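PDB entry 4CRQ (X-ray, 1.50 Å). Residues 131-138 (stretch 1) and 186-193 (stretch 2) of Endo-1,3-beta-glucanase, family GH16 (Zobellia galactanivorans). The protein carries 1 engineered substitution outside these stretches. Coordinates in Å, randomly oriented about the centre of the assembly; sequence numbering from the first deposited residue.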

# COMPACT_ATOMS: atom_id res chain seq x y z
N THR A 131 0.50 -5.70 -7.73
CA THR A 131 -0.45 -5.40 -8.80
C THR A 131 -0.29 -3.97 -9.32
O THR A 131 0.19 -3.09 -8.58
N ILE A 132 -0.65 -3.74 -10.59
CA ILE A 132 -0.85 -2.38 -11.10
C ILE A 132 -2.31 -2.23 -11.54
O ILE A 132 -2.95 -3.21 -11.97
N HIS A 133 -2.83 -1.01 -11.41
CA HIS A 133 -4.16 -0.63 -11.91
C HIS A 133 -3.99 0.61 -12.73
O HIS A 133 -3.23 1.52 -12.34
N TRP A 134 -4.66 0.69 -13.88
CA TRP A 134 -4.55 1.86 -14.75
C TRP A 134 -5.75 1.95 -15.68
O TRP A 134 -6.60 1.04 -15.66
N SER A 135 -5.83 3.03 -16.49
CA SER A 135 -6.82 3.17 -17.51
C SER A 135 -6.10 2.84 -18.83
O SER A 135 -5.15 3.54 -19.22
N ASP A 136 -6.53 1.77 -19.52
CA ASP A 136 -5.87 1.29 -20.76
C ASP A 136 -6.18 2.19 -21.98
O ASP A 136 -6.90 3.19 -21.82
N GLN A 137 -5.64 1.84 -23.16
CA GLN A 137 -5.82 2.63 -24.41
C GLN A 137 -7.30 2.85 -24.85
O GLN A 137 -7.58 3.83 -25.56
N ASN A 138 -8.20 1.96 -24.42
CA ASN A 138 -9.65 2.08 -24.70
C ASN A 138 -10.40 2.94 -23.66
O ASN A 138 -11.59 3.22 -23.82
N VAL A 186 3.21 0.94 -23.78
CA VAL A 186 2.52 -0.26 -24.33
C VAL A 186 1.25 -0.60 -23.48
O VAL A 186 1.29 -0.49 -22.25
N ASN A 187 0.15 -0.99 -24.14
CA ASN A 187 -1.15 -1.28 -23.47
C ASN A 187 -1.71 -0.08 -22.64
O ASN A 187 -2.36 -0.28 -21.60
N GLY A 188 -1.44 1.14 -23.11
CA GLY A 188 -1.85 2.38 -22.44
C GLY A 188 -1.23 2.62 -21.05
O GLY A 188 -1.86 3.26 -20.22
N THR A 189 -0.01 2.11 -20.82
CA THR A 189 0.74 2.24 -19.54
C THR A 189 1.59 3.53 -19.39
O THR A 189 2.43 3.61 -18.48
N GLY A 190 1.36 4.52 -20.27
CA GLY A 190 2.08 5.82 -20.25
C GLY A 190 2.04 6.55 -18.91
O GLY A 190 2.97 7.28 -18.55
N GLU A 191 0.97 6.32 -18.16
CA GLU A 191 0.79 6.93 -16.83
C GLU A 191 1.88 6.53 -15.82
O GLU A 191 2.11 7.24 -14.84
N PHE A 192 2.56 5.40 -16.07
CA PHE A 192 3.67 4.98 -15.18
C PHE A 192 5.01 5.68 -15.46
O PHE A 192 6.04 5.31 -14.89
N GLN A 193 4.98 6.70 -16.32
CA GLN A 193 6.14 7.55 -16.60
C GLN A 193 6.05 8.89 -15.86
O GLN A 193 6.72 9.85 -16.22

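What anchors the end of the strand to the loop that faces it? The central residue is Trp 134, whose CA-to-CB bond points toward stretch 2 and which is buried. With chi1 near p (75°) and chi2 at 107°, the edge of its indole carrying the nitrogen meets backbone carbonyls. Trp 134 NE1 donates a hydrogen bond to Asn 187 O at 2.9 Å, nearly straight at 165°, so the one polar atom of the ring is satisfied by main chain. Beside it, Trp 134 CD1 lies 3.3 Å from Gly 188 O, also near the ring plane.

What covers the face of that indole? The methyl of Thr 189 does: CG2 sits 4.1 Å from the centroid of the five-membered ring of Trp 134, 25° off the ring normal, a CH-pi contact. Thr 189 adopts the p rotamer, and while its methyl meets the indole, its hydroxyl OG1 turns back to donate a hydrogen bond to Val 186 O at 2.7 Å. Val 186 O also accepts a hydrogen bond from Thr 189 N at 3.2 Å, so the loop closes on itself just where it supports the ring.

How does Phe 192 complete the apolar part? Like Trp 134 it has 73 Å² covered by the other stretch, and it too points toward its partner, with chi1 at m and chi2 at -80°. Its edge is directed at the indole face in an offset edge-to-face pair, the centroid of the five-membered ring 5.9 Å away and the planes at 69°. Phe 192 CE2 comes within 3.6 Å of Trp 134 CB, and CZ reaches Ile 132 CB at 3.8 Å. Ile 132, a p,t rotamer, points toward stretch 2 as well. Between these two strand residues, His 133, whose CA-to-CB bond points away, leaves its carbonyl O 3.6 Å from Phe 192 CZ, at the phenyl edge.

Why does the chain come so close at the more exposed end? Asn 187 and Gly 188 both have positive phi, and Gly 188 CA lies only 4.4 Å from the CA of Gln 137. An ideal CB on Gly 188 would fall 2.5 Å from Gln 137 N and 2.8 Å from Asp 136 C, both clashes, so the absence of a side chain permits this approach. Gln 137 starts sideways, but the end of its side chain comes nearer to Asn 187, whose own side chain is an m rotamer set sideways.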

# COMPACT_ATOMS: atom_id res chain seq x y z
CB THR A 131 -1.91 -5.57 -8.24
OG1 THR A 131 -1.98 -6.68 -7.32
CG2 THR A 131 -3.00 -5.76 -9.35
CB ILE A 132 0.10 -1.93 -12.26
CG1 ILE A 132 0.12 -2.94 -13.43
CG2 ILE A 132 1.49 -1.63 -11.69
CD1 ILE A 132 0.65 -2.35 -14.72
CB HIS A 133 -5.16 -0.40 -10.78
CG HIS A 133 -5.49 -1.64 -9.98
ND1 HIS A 133 -4.81 -2.00 -8.87
CD2 HIS A 133 -6.48 -2.61 -10.15
CE1 HIS A 133 -5.33 -3.14 -8.37
NE2 HIS A 133 -6.35 -3.51 -9.16
CB TRP A 134 -3.20 1.85 -15.50
CG TRP A 134 -3.06 0.87 -16.65
CD1 TRP A 134 -3.04 1.17 -18.02
CD2 TRP A 134 -2.90 -0.60 -16.58
NE1 TRP A 134 -2.89 0.03 -18.78
CE2 TRP A 134 -2.80 -1.07 -17.98
CE3 TRP A 134 -2.84 -1.55 -15.54
CZ2 TRP A 134 -2.65 -2.43 -18.31
CZ3 TRP A 134 -2.68 -2.92 -15.88
CH2 TRP A 134 -2.59 -3.34 -17.23
CB SER A 135 -7.43 4.59 -17.54
OG SER A 135 -8.48 4.71 -18.50
CB ASP A 136 -6.17 -0.21 -21.03
CG ASP A 136 -7.64 -0.49 -21.48
OD1 ASP A 136 -8.43 0.42 -21.83
OD2 ASP A 136 -7.99 -1.69 -21.50
CB GLN A 137 -4.97 2.08 -25.58
CG GLN A 137 -5.39 0.72 -26.14
CD GLN A 137 -5.03 -0.48 -25.27
OE1 GLN A 137 -4.42 -0.35 -24.21
NE2 GLN A 137 -5.40 -1.67 -25.73
CB ASN A 138 -10.31 0.68 -24.81
CG ASN A 138 -9.62 -0.23 -25.82
OD1 ASN A 138 -8.94 0.21 -26.75
ND2 ASN A 138 -9.81 -1.54 -25.64
CB VAL A 186 3.52 -1.46 -24.50
CG1 VAL A 186 4.06 -2.00 -23.16
CG2 VAL A 186 2.92 -2.60 -25.34
CB ASN A 187 -1.10 -2.56 -22.59
CG ASN A 187 -0.61 -3.80 -23.34
OD1 ASN A 187 0.44 -4.34 -23.01
ND2 ASN A 187 -1.38 -4.24 -24.34
CB THR A 189 1.68 1.03 -19.28
OG1 THR A 189 2.59 0.90 -20.37
CG2 THR A 189 0.88 -0.29 -19.05
CB GLU A 191 -0.62 6.64 -16.28
CG GLU A 191 -1.70 7.25 -17.17
CD GLU A 191 -1.76 8.77 -17.15
OE1 GLU A 191 -1.46 9.41 -16.10
OE2 GLU A 191 -2.11 9.35 -18.20
CB PHE A 192 3.76 3.43 -15.13
CG PHE A 192 2.52 2.80 -14.59
CD1 PHE A 192 2.29 2.74 -13.19
CD2 PHE A 192 1.54 2.28 -15.46
CE1 PHE A 192 1.12 2.16 -12.69
CE2 PHE A 192 0.37 1.70 -14.97
CZ PHE A 192 0.16 1.64 -13.58
CB GLN A 193 6.28 7.80 -18.10
CG GLN A 193 6.30 6.56 -18.95
CD GLN A 193 7.56 5.75 -18.79
OE1 GLN A 193 8.62 6.28 -18.49
NE2 GLN A 193 7.45 4.45 -18.99